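Local coordinates for PAN2-PAN3 deadenylation complex catalytic subunit pan2 (Neurospora crassa, PDB 4CZW), which shortens the poly(A) tails of mRNA as the catalytic exonuclease subunit of the PAN deadenylation complex, probably with two divalent metal ions, at residues Tyr59-Arg64 and Gly349-Glu354. Sequence-based numbering, arbitrary orientation.
Sequences YTPLLR and GRAEPE
In the ubiquitin-specific-protease-like domain of Pan2, predicted to be inactive and to serve as a scaffold, a type I beta turn packs against the start of a helix. The turn, Gly349 to Glu352, follows strand 339-347 of the large mixed sheet. Glu352 N closes it on Gly349 O. The helix begins at Pro61, after the short link Tyr59-Thr60 from helix 51-58.

The close-packed part centres on the methyl of Ala351. It points toward the helix start and is met by Tyr59, Pro61 and Arg64. Pro61 CG lies 4.1 Å from Ala351 CB. On the turn backbone, Pro61 CG is 3.6 Å from Arg350 O. Tyr59 O is 4.0 Å from Ala351 CB. The Tyr59 ring is farther off, with CD1 4.4 Å from Ala351 CB. The same ring meets that of Phe364 in strand 361-365. These contacts are apolar or van der Waals.

On the solvent side the contact loosens. Of the Arg350 side chain, CB comes nearest, 4.2 Å from Tyr59 O. The chain then bends at chi2 (-62°) and leads away to a salt bridge with Glu290. Glu352 turns to Arg360 and Tyr38, and Pro353 and Glu354 are exposed.

Arg64 belongs to the packed side. Its CG is anti to the backbone N (chi1 -170°), and the chain bends at chi3. Its NE bonds His58 O, which helps place the guanidinium with Tyr59 CD1 at its edge, in plane, and NH2 3.7 Å from Ala351 CB.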
loop_
_atom_site.group_PDB
_atom_site.type_symbol
_atom_site.label_atom_id
_atom_site.label_comp_id
_atom_site.label_asym_id
_atom_site.label_seq_id
_atom_site.Cartn_x
_atom_site.Cartn_y
_atom_site.Cartn_z
ATOM N N TYR A 59 6.312 6.679 0.289
ATOM C CA TYR A 59 6.975 7.950 0.551
ATOM C C TYR A 59 7.552 8.538 -0.730
ATOM O O TYR A 59 8.416 9.414 -0.694
ATOM C CB TYR A 59 8.063 7.776 1.611
ATOM C CG TYR A 59 7.503 7.450 2.978
ATOM C CD1 TYR A 59 7.030 8.455 3.811
ATOM C CD2 TYR A 59 7.434 6.139 3.427
ATOM C CE1 TYR A 59 6.510 8.163 5.058
ATOM C CE2 TYR A 59 6.916 5.837 4.674
ATOM C CZ TYR A 59 6.456 6.853 5.484
ATOM O OH TYR A 59 5.939 6.559 6.725
ATOM N N THR A 60 7.065 8.037 -1.860
ATOM C CA THR A 60 7.338 8.635 -3.158
ATOM C C THR A 60 6.098 9.412 -3.586
ATOM O O THR A 60 5.150 8.826 -4.108
ATOM C CB THR A 60 7.693 7.578 -4.221
ATOM O OG1 THR A 60 8.742 6.734 -3.729
ATOM C CG2 THR A 60 8.144 8.246 -5.512
ATOM N N PRO A 61 6.103 10.736 -3.352
ATOM C CA PRO A 61 4.961 11.643 -3.531
ATOM C C PRO A 61 4.176 11.425 -4.823
ATOM O O PRO A 61 2.945 11.435 -4.797
ATOM C CB PRO A 61 5.620 13.024 -3.533
ATOM C CG PRO A 61 6.801 12.856 -2.649
ATOM C CD PRO A 61 7.306 11.460 -2.905
ATOM N N LEU A 62 4.879 11.224 -5.934
ATOM C CA LEU A 62 4.223 11.016 -7.218
ATOM C C LEU A 62 3.490 9.681 -7.270
ATOM O O LEU A 62 2.458 9.559 -7.927
ATOM C CB LEU A 62 5.239 11.098 -8.357
ATOM C CG LEU A 62 5.786 12.494 -8.651
ATOM C CD1 LEU A 62 6.799 12.446 -9.780
ATOM C CD2 LEU A 62 4.649 13.448 -8.985
ATOM N N LEU A 63 4.024 8.683 -6.574
ATOM C CA LEU A 63 3.402 7.364 -6.539
ATOM C C LEU A 63 2.198 7.333 -5.603
ATOM O O LEU A 63 1.175 6.729 -5.922
ATOM C CB LEU A 63 4.417 6.298 -6.119
ATOM C CG LEU A 63 5.506 5.953 -7.135
ATOM C CD1 LEU A 63 6.388 4.830 -6.616
ATOM C CD2 LEU A 63 4.884 5.579 -8.470
ATOM N N ARG A 64 2.323 7.984 -4.448
ATOM C CA ARG A 64 1.244 8.002 -3.465
ATOM C C ARG A 64 0.031 8.759 -3.998
ATOM O O ARG A 64 -1.103 8.306 -3.859
ATOM C CB ARG A 64 1.711 8.626 -2.146
ATOM C CG ARG A 64 0.705 8.462 -1.012
ATOM C CD ARG A 64 0.892 9.496 0.091
ATOM N NE ARG A 64 2.090 9.269 0.895
ATOM C CZ ARG A 64 2.433 10.012 1.944
ATOM N NH1 ARG A 64 1.667 11.029 2.319
ATOM N NH2 ARG A 64 3.539 9.738 2.622
ATOM N N GLY A 349 11.273 12.626 4.451
ATOM C CA GLY A 349 11.187 14.066 4.296
ATOM C C GLY A 349 10.696 14.496 2.927
ATOM O O GLY A 349 10.212 15.615 2.759
ATOM N N ARG A 350 10.818 13.604 1.948
ATOM C CA ARG A 350 10.410 13.907 0.580
ATOM C C ARG A 350 8.902 14.125 0.485
ATOM O O ARG A 350 8.434 14.971 -0.279
ATOM C CB ARG A 350 10.828 12.783 -0.372
ATOM C CG ARG A 350 12.219 12.219 -0.125
ATOM C CD ARG A 350 13.309 13.259 -0.320
ATOM N NE ARG A 350 14.638 12.663 -0.213
ATOM C CZ ARG A 350 15.773 13.353 -0.222
ATOM N NH1 ARG A 350 15.749 14.674 -0.328
ATOM N NH2 ARG A 350 16.936 12.721 -0.121
ATOM N N ALA A 351 8.147 13.358 1.266
ATOM C CA ALA A 351 6.689 13.423 1.233
ATOM C C ALA A 351 6.137 14.307 2.349
ATOM O O ALA A 351 4.975 14.183 2.735
ATOM C CB ALA A 351 6.098 12.024 1.327
ATOM N N GLU A 352 6.978 15.198 2.861
ATOM C CA GLU A 352 6.582 16.113 3.926
ATOM C C GLU A 352 6.895 17.553 3.536
ATOM O O GLU A 352 7.745 17.788 2.676
ATOM C CB GLU A 352 7.292 15.750 5.233
ATOM C CG GLU A 352 6.837 14.440 5.848
ATOM C CD GLU A 352 7.576 14.116 7.130
ATOM O OE1 GLU A 352 8.557 14.820 7.448
ATOM O OE2 GLU A 352 7.172 13.159 7.823
ATOM N N PRO A 353 6.197 18.522 4.154
ATOM C CA PRO A 353 6.510 19.943 3.956
ATOM C C PRO A 353 7.989 20.243 4.182
ATOM O O PRO A 353 8.580 19.731 5.133
ATOM C CB PRO A 353 5.642 20.637 5.003
ATOM C CG PRO A 353 4.463 19.743 5.144
ATOM C CD PRO A 353 4.989 18.339 4.981
ATOM N N GLU A 354 8.573 21.058 3.310
ATOM C CA GLU A 354 10.005 21.338 3.353
ATOM C C GLU A 354 10.415 22.056 4.634
ATOM O O GLU A 354 9.854 23.094 4.984
ATOM C CB GLU A 354 10.421 22.168 2.137
ATOM C CG GLU A 354 11.916 22.430 2.053
ATOM C CD GLU A 354 12.298 23.242 0.831
ATOM O OE1 GLU A 354 11.389 23.782 0.168
ATOM O OE2 GLU A 354 13.507 23.338 0.534
#